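Local coordinates for protein shikimate dehydrogenase (Listeria monocytogenes, PDB 3TNL) that probably catalyses the reversible NADPH-linked reduction of 3-dehydroshikimate to shikimate, a step on the chorismate pathway to the aromatic amino acids, at residues 157-162 with 179-184; 193-198 with 209-214; 90-95 with 123-128. One frame throughout, in Å; residues are numbered along the deposited sequence. Where two conformers were deposited one is given.

Interaction 1: residues 157-162 with 179-184; sequences MTICGA and KEISIF. With NAD (nicotinamide-adenine-dinucleotide), chain H.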
loop_
_atom_site.group_PDB
_atom_site.type_symbol
_atom_site.label_atom_id
_atom_site.label_comp_id
_atom_site.label_asym_id
_atom_site.label_seq_id
_atom_site.Cartn_x
_atom_site.Cartn_y
_atom_site.Cartn_z
ATOM N N MET B 157 -0.284 -36.440 -19.724
ATOM C CA MET B 157 0.785 -35.461 -19.707
ATOM C C MET B 157 1.993 -36.095 -19.076
ATOM O O MET B 157 1.871 -36.833 -18.103
ATOM C CB MET B 157 0.396 -34.215 -18.879
ATOM C CG MET B 157 1.550 -33.213 -18.667
ATOM S SD MET B 157 1.042 -31.624 -17.940
ATOM C CE MET B 157 0.424 -32.187 -16.350
ATOM N N THR B 158 3.160 -35.786 -19.637
ATOM C CA THR B 158 4.455 -36.136 -19.081
ATOM C C THR B 158 5.067 -34.771 -18.689
ATOM O O THR B 158 5.087 -33.862 -19.475
ATOM C CB THR B 158 5.358 -36.891 -20.024
ATOM O OG1 THR B 158 4.761 -38.178 -20.264
ATOM C CG2 THR B 158 6.728 -37.104 -19.439
ATOM N N ILE B 159 5.542 -34.657 -17.467
ATOM C CA ILE B 159 6.070 -33.391 -16.980
ATOM C C ILE B 159 7.347 -33.586 -16.179
ATOM O O ILE B 159 7.478 -34.549 -15.408
ATOM C CB ILE B 159 4.976 -32.658 -16.175
ATOM C CG1 ILE B 159 5.436 -31.259 -15.745
ATOM C CG2 ILE B 159 4.521 -33.481 -14.956
ATOM C CD1 ILE B 159 4.324 -30.425 -15.107
ATOM N N CYS B 160 8.297 -32.671 -16.378
ATOM C CA CYS B 160 9.548 -32.644 -15.647
ATOM C C CYS B 160 9.447 -31.581 -14.564
ATOM O O CYS B 160 9.149 -30.430 -14.831
ATOM C CB CYS B 160 10.733 -32.249 -16.534
ATOM S SG CYS B 160 11.009 -33.372 -17.898
ATOM N N GLY B 161 9.694 -31.991 -13.327
ATOM C CA GLY B 161 9.725 -31.075 -12.201
ATOM C C GLY B 161 8.849 -31.490 -11.040
ATOM O O GLY B 161 7.910 -32.280 -11.164
ATOM N N ALA B 162 9.151 -30.877 -9.903
ATOM C CA ALA B 162 8.477 -31.171 -8.619
ATOM C C ALA B 162 8.561 -30.034 -7.616
ATOM O O ALA B 162 8.343 -30.255 -6.397
ATOM C CB ALA B 162 9.002 -32.454 -8.016
ATOM N N LYS B 179 -6.209 -37.314 -17.679
ATOM C CA LYS B 179 -6.397 -38.734 -17.323
ATOM C C LYS B 179 -5.206 -39.393 -16.647
ATOM O O LYS B 179 -5.374 -40.236 -15.759
ATOM C CB LYS B 179 -6.785 -39.536 -18.584
ATOM C CG LYS B 179 -7.110 -41.027 -18.372
ATOM C CD LYS B 179 -7.232 -41.775 -19.717
ATOM C CE LYS B 179 -7.695 -43.207 -19.490
ATOM N NZ LYS B 179 -6.833 -43.902 -18.513
ATOM N N GLU B 180 -4.008 -39.020 -17.085
ATOM C CA GLU B 180 -2.787 -39.614 -16.560
ATOM C C GLU B 180 -1.692 -38.577 -16.539
ATOM O O GLU B 180 -1.616 -37.760 -17.458
ATOM C CB GLU B 180 -2.314 -40.716 -17.520
ATOM C CG GLU B 180 -3.325 -41.789 -17.873
ATOM C CD GLU B 180 -2.760 -42.756 -18.918
ATOM O OE1 GLU B 180 -2.831 -42.428 -20.138
ATOM O OE2 GLU B 180 -2.328 -43.866 -18.493
ATOM N N ILE B 181 -0.869 -38.624 -15.517
ATOM C CA ILE B 181 0.278 -37.732 -15.392
ATOM C C ILE B 181 1.499 -38.537 -14.998
ATOM O O ILE B 181 1.488 -39.259 -14.001
ATOM C CB ILE B 181 0.045 -36.621 -14.327
ATOM C CG1 ILE B 181 -1.153 -35.753 -14.747
ATOM C CG2 ILE B 181 1.282 -35.766 -14.165
ATOM C CD1 ILE B 181 -1.528 -34.658 -13.783
ATOM N N SER B 182 2.547 -38.432 -15.804
ATOM C CA SER B 182 3.817 -39.038 -15.521
ATOM C C SER B 182 4.836 -37.942 -15.214
ATOM O O SER B 182 5.146 -37.118 -16.073
ATOM C CB SER B 182 4.306 -39.914 -16.648
ATOM O OG SER B 182 3.413 -41.021 -16.793
ATOM N N ILE B 183 5.328 -37.963 -13.976
ATOM C CA ILE B 183 6.286 -36.969 -13.483
ATOM C C ILE B 183 7.689 -37.545 -13.494
ATOM O O ILE B 183 7.908 -38.688 -13.072
ATOM C CB ILE B 183 5.962 -36.572 -12.017
ATOM C CG1 ILE B 183 4.487 -36.136 -11.881
ATOM C CG2 ILE B 183 6.966 -35.513 -11.478
ATOM C CD1 ILE B 183 3.998 -35.976 -10.436
ATOM N N PHE B 184 8.636 -36.728 -13.957
ATOM C CA PHE B 184 10.054 -37.063 -13.946
ATOM C C PHE B 184 10.797 -35.987 -13.172
ATOM O O PHE B 184 10.607 -34.801 -13.395
ATOM C CB PHE B 184 10.639 -37.180 -15.343
ATOM C CG PHE B 184 10.191 -38.411 -16.067
ATOM C CD1 PHE B 184 11.047 -39.473 -16.221
ATOM C CD2 PHE B 184 8.902 -38.499 -16.595
ATOM C CE1 PHE B 184 10.634 -40.616 -16.880
ATOM C CE2 PHE B 184 8.481 -39.631 -17.254
ATOM C CZ PHE B 184 9.344 -40.708 -17.375
HETATM P PA NAD H . 11.432 -24.703 -7.584
HETATM O O1A NAD H . 12.753 -24.190 -7.015
HETATM O O2A NAD H . 10.228 -24.764 -6.663
HETATM O O5B NAD H . 11.698 -26.133 -8.298
HETATM C C5B NAD H . 12.826 -26.414 -9.127
HETATM C C4B NAD H . 12.566 -27.694 -9.930
HETATM O O4B NAD H . 13.590 -27.837 -10.928
HETATM C C3B NAD H . 12.713 -28.947 -9.090
HETATM O O3B NAD H . 11.838 -29.961 -9.646
HETATM C C2B NAD H . 14.146 -29.381 -9.283
HETATM O O2B NAD H . 14.341 -30.779 -9.124
HETATM C C1B NAD H . 14.376 -28.992 -10.729
HETATM N N9A NAD H . 15.759 -28.724 -11.139
HETATM C C8A NAD H . 16.458 -27.602 -10.843
HETATM N N7A NAD H . 17.667 -27.660 -11.441
HETATM C C5A NAD H . 17.765 -28.814 -12.147
HETATM C C6A NAD H . 18.701 -29.439 -12.946
HETATM N N6A NAD H . 19.878 -28.855 -13.195
HETATM N N1A NAD H . 18.412 -30.621 -13.532
HETATM C C2A NAD H . 17.224 -31.235 -13.303
HETATM N N3A NAD H . 16.256 -30.691 -12.531
HETATM C C4A NAD H . 16.481 -29.495 -11.943
HETATM O O3 NAD H . 11.134 -23.782 -8.856
HETATM P PN NAD H . 9.701 -23.317 -9.418
HETATM O O1N NAD H . 9.173 -22.114 -8.676
HETATM O O2N NAD H . 8.810 -24.544 -9.620
HETATM O O5D NAD H . 10.066 -22.712 -10.867
HETATM C C5D NAD H . 10.587 -23.585 -11.862
HETATM C C4D NAD H . 10.539 -22.781 -13.146
HETATM O O4D NAD H . 9.188 -22.346 -13.384
HETATM C C3D NAD H . 11.381 -21.519 -13.046
HETATM O O3D NAD H . 12.182 -21.416 -14.227
HETATM C C2D NAD H . 10.369 -20.388 -12.970
HETATM O O2D NAD H . 10.878 -19.138 -13.485
HETATM C C1D NAD H . 9.210 -20.962 -13.776
HETATM N N1N NAD H . 7.881 -20.417 -13.488
HETATM C C2N NAD H . 7.164 -19.858 -14.481
HETATM C C3N NAD H . 5.891 -19.351 -14.242
HETATM C C7N NAD H . 5.072 -18.728 -15.325
HETATM O O7N NAD H . 4.168 -17.985 -14.948
HETATM N N7N NAD H . 5.322 -19.021 -16.620
HETATM C C4N NAD H . 5.360 -19.423 -12.945
HETATM C C5N NAD H . 6.118 -20.010 -11.936
HETATM C C6N NAD H . 7.390 -20.501 -12.229
#
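Met157 and Ile181 stand side by side on two neighbouring parallel strands, the first and second of the Rossmann-type nucleotide-binding domain, joined in a beta-alpha-beta unit by helix 164-175. Five backbone hydrogen bonds zip the strands together, among them Ser182 N to Met157 O, 2.9 Å, and, at the far end, Gly161 N to Phe184 O, 3.0 Å. Ile159, Ile181 and Ile183 share an apolar face with Met157, and helix 164-175 packs on Met157, Ile159 and Ile181.

Ile159 is worth following outward. Its CB branches two ways: CG2 leans across to the other strand, 3.9 Å from Ser182 O, 4.0 Å from Ile181 CG2 and 4.1 Å from Ile183 CG1, whereas CG1, anti to the backbone N (chi1 -175°), carries CD1 away from that strand; the side chain also touches Ile169 and Cys170 of helix 164-175. On the opposite face Thr158 CG2 sits obliquely to the Phe184 ring, 3.8 Å from CE2. The hydroxyls on this face are bonded beyond the two strands, Thr158 OG1 with Ser227 OG and Ser182 OG with Glu223 OE1.

Beyond Cys160 the chain enters the glycine-rich turn that receives the dinucleotide. At phi 128°, a CB on Gly161 would press on the carbonyl O of Cys160, and the next amide, Ala162 N, donates to O3B of the adenosine ribose of NAD at 2.9 Å.

Interaction 2: residues 193-198 with 209-214; sequences NAEKTV and AQLFDI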
loop_
_atom_site.group_PDB
_atom_site.type_symbol
_atom_site.label_atom_id
_atom_site.label_comp_id
_atom_site.label_asym_id
_atom_site.label_seq_id
_atom_site.Cartn_x
_atom_site.Cartn_y
_atom_site.Cartn_z
ATOM N N ASN B 193 8.745 -34.485 -2.532
ATOM C CA ASN B 193 7.556 -33.691 -2.775
ATOM C C ASN B 193 6.778 -34.293 -3.945
ATOM O O ASN B 193 5.560 -34.350 -3.943
ATOM C CB ASN B 193 7.902 -32.246 -3.123
ATOM C CG ASN B 193 6.671 -31.398 -3.252
ATOM O OD1 ASN B 193 5.825 -31.375 -2.338
ATOM N ND2 ASN B 193 6.528 -30.713 -4.398
ATOM N N ALA B 194 7.493 -34.731 -4.982
ATOM C CA ALA B 194 6.812 -35.355 -6.118
ATOM C C ALA B 194 6.092 -36.642 -5.658
ATOM O O ALA B 194 4.998 -36.960 -6.152
ATOM C CB ALA B 194 7.797 -35.663 -7.262
ATOM N N GLU B 195 6.700 -37.376 -4.721
ATOM C CA GLU B 195 6.070 -38.616 -4.195
ATOM C C GLU B 195 4.751 -38.231 -3.496
ATOM O O GLU B 195 3.732 -38.908 -3.648
ATOM C CB GLU B 195 7.016 -39.377 -3.281
ATOM C CG GLU B 195 8.183 -40.024 -4.005
ATOM C CD GLU B 195 9.209 -40.653 -3.045
ATOM O OE1 GLU B 195 9.589 -39.993 -2.066
ATOM O OE2 GLU B 195 9.663 -41.792 -3.308
ATOM N N LYS B 196 4.773 -37.134 -2.749
ATOM C CA LYS B 196 3.547 -36.644 -2.107
ATOM C C LYS B 196 2.489 -36.227 -3.145
ATOM O O LYS B 196 1.299 -36.545 -3.006
ATOM C CB LYS B 196 3.856 -35.490 -1.139
ATOM C CG LYS B 196 4.450 -35.959 0.203
ATOM C CD LYS B 196 4.387 -34.852 1.281
ATOM C CE LYS B 196 5.180 -33.602 0.934
ATOM N NZ LYS B 196 5.118 -32.586 2.049
ATOM N N THR B 197 2.914 -35.562 -4.226
ATOM C CA THR B 197 2.000 -35.163 -5.274
ATOM C C THR B 197 1.314 -36.389 -5.910
ATOM O O THR B 197 0.110 -36.368 -6.167
ATOM C CB THR B 197 2.740 -34.350 -6.297
ATOM O OG1 THR B 197 3.215 -33.153 -5.652
ATOM C CG2 THR B 197 1.860 -34.004 -7.509
ATOM N N VAL B 198 2.089 -37.424 -6.186
ATOM C CA VAL B 198 1.538 -38.660 -6.727
ATOM C C VAL B 198 0.454 -39.230 -5.802
ATOM O O VAL B 198 -0.603 -39.631 -6.280
ATOM C CB VAL B 198 2.643 -39.699 -6.967
ATOM C CG1 VAL B 198 2.041 -41.100 -7.241
ATOM C CG2 VAL B 198 3.528 -39.233 -8.148
ATOM N N ALA B 209 -1.423 -41.095 -11.668
ATOM C CA ALA B 209 -0.132 -40.434 -11.557
ATOM C C ALA B 209 0.968 -41.416 -11.188
ATOM O O ALA B 209 0.764 -42.375 -10.426
ATOM C CB ALA B 209 -0.219 -39.315 -10.513
ATOM N N GLN B 210 2.158 -41.151 -11.705
ATOM C CA GLN B 210 3.351 -41.919 -11.396
ATOM C C GLN B 210 4.568 -41.017 -11.488
ATOM O O GLN B 210 4.516 -39.993 -12.173
ATOM C CB GLN B 210 3.496 -43.160 -12.256
ATOM C CG GLN B 210 3.479 -42.961 -13.681
ATOM C CD GLN B 210 3.245 -44.290 -14.465
ATOM O OE1 GLN B 210 3.328 -45.420 -13.929
ATOM N NE2 GLN B 210 2.998 -44.135 -15.744
ATOM N N LEU B 211 5.620 -41.404 -10.757
ATOM C CA LEU B 211 6.883 -40.673 -10.688
ATOM C C LEU B 211 8.075 -41.561 -11.066
ATOM O O LEU B 211 8.142 -42.726 -10.668
ATOM C CB LEU B 211 7.094 -40.162 -9.262
ATOM C CG LEU B 211 8.429 -39.489 -8.948
ATOM C CD1 LEU B 211 8.664 -38.204 -9.714
ATOM C CD2 LEU B 211 8.495 -39.283 -7.423
ATOM N N PHE B 212 8.993 -41.001 -11.843
ATOM C CA PHE B 212 10.223 -41.649 -12.238
ATOM C C PHE B 212 11.414 -40.695 -12.134
ATOM O O PHE B 212 11.262 -39.475 -12.162
ATOM C CB PHE B 212 10.132 -42.088 -13.685
ATOM C CG PHE B 212 8.938 -42.972 -13.980
ATOM C CD1 PHE B 212 8.958 -44.304 -13.656
ATOM C CD2 PHE B 212 7.812 -42.450 -14.592
ATOM C CE1 PHE B 212 7.850 -45.117 -13.944
ATOM C CE2 PHE B 212 6.727 -43.269 -14.908
ATOM C CZ PHE B 212 6.762 -44.590 -14.558
ATOM N N ASP B 213 12.610 -41.262 -12.077
ATOM C CA ASP B 213 13.859 -40.495 -12.107
ATOM C C ASP B 213 14.032 -39.980 -13.541
ATOM O O ASP B 213 13.810 -40.720 -14.494
ATOM C CB ASP B 213 15.000 -41.458 -11.745
ATOM C CG ASP B 213 16.327 -40.790 -11.490
ATOM O OD1 ASP B 213 17.094 -41.395 -10.685
ATOM O OD2 ASP B 213 16.615 -39.705 -12.004
ATOM N N ILE B 214 14.476 -38.736 -13.689
ATOM C CA ILE B 214 14.756 -38.156 -15.000
ATOM C C ILE B 214 15.872 -38.946 -15.720
ATOM O O ILE B 214 16.020 -38.861 -16.940
ATOM C CB ILE B 214 15.118 -36.617 -14.883
ATOM C CG1 ILE B 214 15.176 -35.924 -16.252
ATOM C CG2 ILE B 214 16.436 -36.416 -14.104
ATOM C CD1 ILE B 214 13.852 -35.913 -17.021
#
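Leu211 reaches from the edge strand against helix 191-204, its two methyls meeting Ala194 and Glu195. This is the helix-on-sheet packing of a beta-alpha-beta crossover: helix 191-204 returns the chain from strand 180-185 to strand 208-213 and runs nearly antiparallel to the latter, the two short segments making an angle of 160° with their axes 8.0 Å apart.

The leucine conformation decides who meets whom. With chi1 at 174°, CG swings opposite the backbone N, and chi2 of 64° spreads the fork beneath one turn of the helix. CD1 comes to 3.6 Å from Ala194 CB, and CD2 also touches that methyl. CD2 has a second neighbour, since it lies 3.5 Å from Glu195 CG. The glutamate chain passes the leucine at about a right angle, and it is the aliphatic start of the acid that makes this contact.

One turn on, Val198 sets its two branches against different residues of the strand. CG1 reaches back to the carbonyl of Ala209, 3.7 Å from its O, and has the Ala209 methyl somewhat farther off. CG2 lies 3.8 Å from Leu211 CB and also rests against the backbone carbonyl carbon of Gln210. The valine therefore fits between the two inward-pointing residues of the strand, Ala209 and Leu211, while Gln210 between them turns away from the helix.

Ile183 on the adjoining strand 180-185 touches both Val198 and Leu211, extending this apolar layer inward. Farther along the helix Ile201 packs on Ala209, Tyr191 at its start packs on Leu211, and helix 217-226 lies against Gln210 and Phe212 on the other face of the sheet.

Interaction 3: residues 90-95 with 123-128; sequences NLRGWN and TVVNDD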
loop_
_atom_site.group_PDB
_atom_site.type_symbol
_atom_site.label_atom_id
_atom_site.label_comp_id
_atom_site.label_asym_id
_atom_site.label_seq_id
_atom_site.Cartn_x
_atom_site.Cartn_y
_atom_site.Cartn_z
ATOM N N ASN B 90 -7.403 -3.456 5.999
ATOM C CA ASN B 90 -8.542 -3.862 5.162
ATOM C C ASN B 90 -8.190 -3.994 3.679
ATOM O O ASN B 90 -8.980 -3.625 2.818
ATOM C CB ASN B 90 -9.731 -2.899 5.318
ATOM C CG ASN B 90 -11.049 -3.532 4.899
ATOM O OD1 ASN B 90 -11.231 -4.746 5.051
ATOM N ND2 ASN B 90 -11.980 -2.721 4.405
ATOM N N LEU B 91 -7.008 -4.527 3.373
ATOM C CA LEU B 91 -6.659 -4.760 1.968
ATOM C C LEU B 91 -7.610 -5.765 1.341
ATOM O O LEU B 91 -7.976 -6.768 1.949
ATOM C CB LEU B 91 -5.245 -5.296 1.794
ATOM C CG LEU B 91 -4.074 -4.390 2.159
ATOM C CD1 LEU B 91 -2.855 -4.884 1.330
ATOM C CD2 LEU B 91 -4.346 -2.921 1.964
ATOM N N ARG B 92 -7.991 -5.482 0.101
ATOM C CA ARG B 92 -8.872 -6.403 -0.628
ATOM C C ARG B 92 -8.174 -7.736 -0.956
ATOM O O ARG B 92 -8.816 -8.792 -1.027
ATOM C CB ARG B 92 -9.291 -5.742 -1.925
ATOM C CG ARG B 92 -10.078 -6.633 -2.882
ATOM C CD ARG B 92 -11.338 -7.240 -2.267
ATOM N NE ARG B 92 -12.052 -8.024 -3.252
ATOM C CZ ARG B 92 -13.035 -8.873 -2.964
ATOM N NH1 ARG B 92 -13.605 -9.560 -3.940
ATOM N NH2 ARG B 92 -13.447 -9.071 -1.711
ATOM N N GLY B 93 -6.863 -7.708 -1.163
ATOM C CA GLY B 93 -6.130 -8.907 -1.495
ATOM C C GLY B 93 -4.671 -8.664 -1.786
ATOM O O GLY B 93 -4.200 -7.531 -1.701
ATOM N N TRP B 94 -3.962 -9.747 -2.079
ATOM C CA TRP B 94 -2.552 -9.699 -2.394
ATOM C C TRP B 94 -2.102 -11.018 -3.006
ATOM O O TRP B 94 -2.792 -12.053 -2.869
ATOM C CB TRP B 94 -1.715 -9.431 -1.133
ATOM C CG TRP B 94 -1.870 -10.364 0.039
ATOM C CD1 TRP B 94 -1.101 -11.428 0.316
ATOM C CD2 TRP B 94 -2.797 -10.243 1.132
ATOM N NE1 TRP B 94 -1.485 -12.014 1.504
ATOM C CE2 TRP B 94 -2.523 -11.293 2.022
ATOM C CE3 TRP B 94 -3.840 -9.350 1.442
ATOM C CZ2 TRP B 94 -3.239 -11.479 3.192
ATOM C CZ3 TRP B 94 -4.554 -9.557 2.595
ATOM C CH2 TRP B 94 -4.244 -10.616 3.458
ATOM N N ASN B 95 -1.004 -10.944 -3.752
ATOM C CA ASN B 95 -0.308 -12.127 -4.227
ATOM C C ASN B 95 0.774 -12.509 -3.199
ATOM O O ASN B 95 1.252 -11.675 -2.409
ATOM C CB ASN B 95 0.347 -11.922 -5.575
ATOM C CG ASN B 95 -0.592 -12.093 -6.744
ATOM O OD1 ASN B 95 -0.513 -11.313 -7.682
ATOM N ND2 ASN B 95 -1.436 -13.136 -6.731
ATOM N N THR B 123 -2.460 -16.340 -3.996
ATOM C CA THR B 123 -3.445 -15.266 -4.108
ATOM C C THR B 123 -4.391 -15.285 -2.906
ATOM O O THR B 123 -4.965 -16.308 -2.596
ATOM C CB THR B 123 -4.274 -15.466 -5.376
ATOM O OG1 THR B 123 -3.416 -15.412 -6.539
ATOM C CG2 THR B 123 -5.378 -14.424 -5.509
ATOM N N VAL B 124 -4.547 -14.145 -2.238
ATOM C CA VAL B 124 -5.434 -14.017 -1.115
ATOM C C VAL B 124 -6.468 -12.944 -1.400
ATOM O O VAL B 124 -6.164 -11.931 -2.040
ATOM C CB VAL B 124 -4.658 -13.628 0.183
ATOM C CG1 VAL B 124 -5.616 -13.458 1.383
ATOM C CG2 VAL B 124 -3.598 -14.708 0.536
ATOM N N VAL B 125 -7.696 -13.179 -0.935
ATOM C CA VAL B 125 -8.782 -12.191 -1.042
ATOM C C VAL B 125 -9.444 -12.081 0.323
ATOM O O VAL B 125 -9.518 -13.056 1.071
ATOM C CB VAL B 125 -9.792 -12.521 -2.173
ATOM C CG1 VAL B 125 -10.496 -13.864 -1.920
ATOM C CG2 VAL B 125 -10.821 -11.424 -2.341
ATOM N N ASN B 126 -9.854 -10.861 0.648
ATOM C CA ASN B 126 -10.473 -10.511 1.914
ATOM C C ASN B 126 -11.943 -10.130 1.719
ATOM O O ASN B 126 -12.231 -9.213 0.931
ATOM C CB ASN B 126 -9.722 -9.314 2.460
ATOM C CG ASN B 126 -10.147 -8.933 3.869
ATOM O OD1 ASN B 126 -11.174 -9.353 4.355
ATOM N ND2 ASN B 126 -9.374 -8.044 4.489
ATOM N N ASP B 127 -12.869 -10.867 2.333
ATOM C CA ASP B 127 -14.300 -10.534 2.295
ATOM C C ASP B 127 -14.795 -10.377 3.720
ATOM O O ASP B 127 -14.804 -11.347 4.474
ATOM C CB ASP B 127 -15.099 -11.638 1.613
ATOM C CG ASP B 127 -14.785 -11.758 0.169
ATOM O OD1 ASP B 127 -15.337 -10.982 -0.644
ATOM O OD2 ASP B 127 -13.992 -12.648 -0.170
ATOM N N ASP B 128 -15.131 -9.144 4.111
ATOM C CA ASP B 128 -15.681 -8.865 5.459
ATOM C C ASP B 128 -14.696 -9.385 6.519
ATOM O O ASP B 128 -15.108 -9.892 7.562
ATOM C CB ASP B 128 -17.062 -9.570 5.551
ATOM C CG ASP B 128 -17.944 -9.099 6.722
ATOM O OD1 ASP B 128 -17.697 -8.023 7.319
ATOM O OD2 ASP B 128 -18.940 -9.830 7.014
HETATM O O HOH W 1 -12.945 -6.609 4.557
HETATM O O HOH W 2 -15.887 -11.297 -3.374
#
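In Arg92, chi1 of 173° carries CG opposite the backbone N, and a bend at chi2 lays the guanidinium over Val125; Trp94, with chi1 56°, turns its indole over Val124. The two segments form antiparallel strands in the substrate-binding domain, with Trp94 and Val124 as a hydrogen-bonded pair. Val124 CG1 stands 3.8 Å from the centroid of the six-membered ring of Trp94, a CH-pi contact over its face. Val125 CG2 lies centrally against the guanidinium, 3.4 Å from Arg92 CZ.

The strands come close at Gly93, whose CA is 3.1 Å from Val124 O. Asn126 ND2 donates to Leu91 O, bracing the chain just ahead of the strand.

Arg92 NH2 serves two acceptors: Asp127 OD1, 2.9 Å away in a salt bridge, and the Asn126 carbonyl O at the same distance. The carboxylate is met from above its plane, which stands 87° to the guanidinium, and a water links NH1 to the same OD1. Arg92 NE binds Trp300 O in helix 286-301. Held through several of its N-H groups and pressed against a valine, the guanidinium is probably fixed in rotation, and its positive charge should favour an ionised Asp127.

In the fold
Along the chain interaction 3 comes first, then interaction 1, then interaction 2. Interactions 1 and 2 are neighbours, centres 8 Å apart, in the parallel sheet of the dinucleotide-binding domain: strand 180-185 belongs to the first and pairs with strand 208-213 of the second, through Ile183 N and Gln210 O. They also meet at the NAD turn, where Ala162 O accepts from Asn193 ND2. The two successive beta-alpha-beta units thus share one strand. Interaction 3 lies in the mixed sheet of the other domain, its centre 32 Å from that of interaction 1 and 33 Å from that of interaction 2; the cofactor and substrate domains are each built on their own sheet.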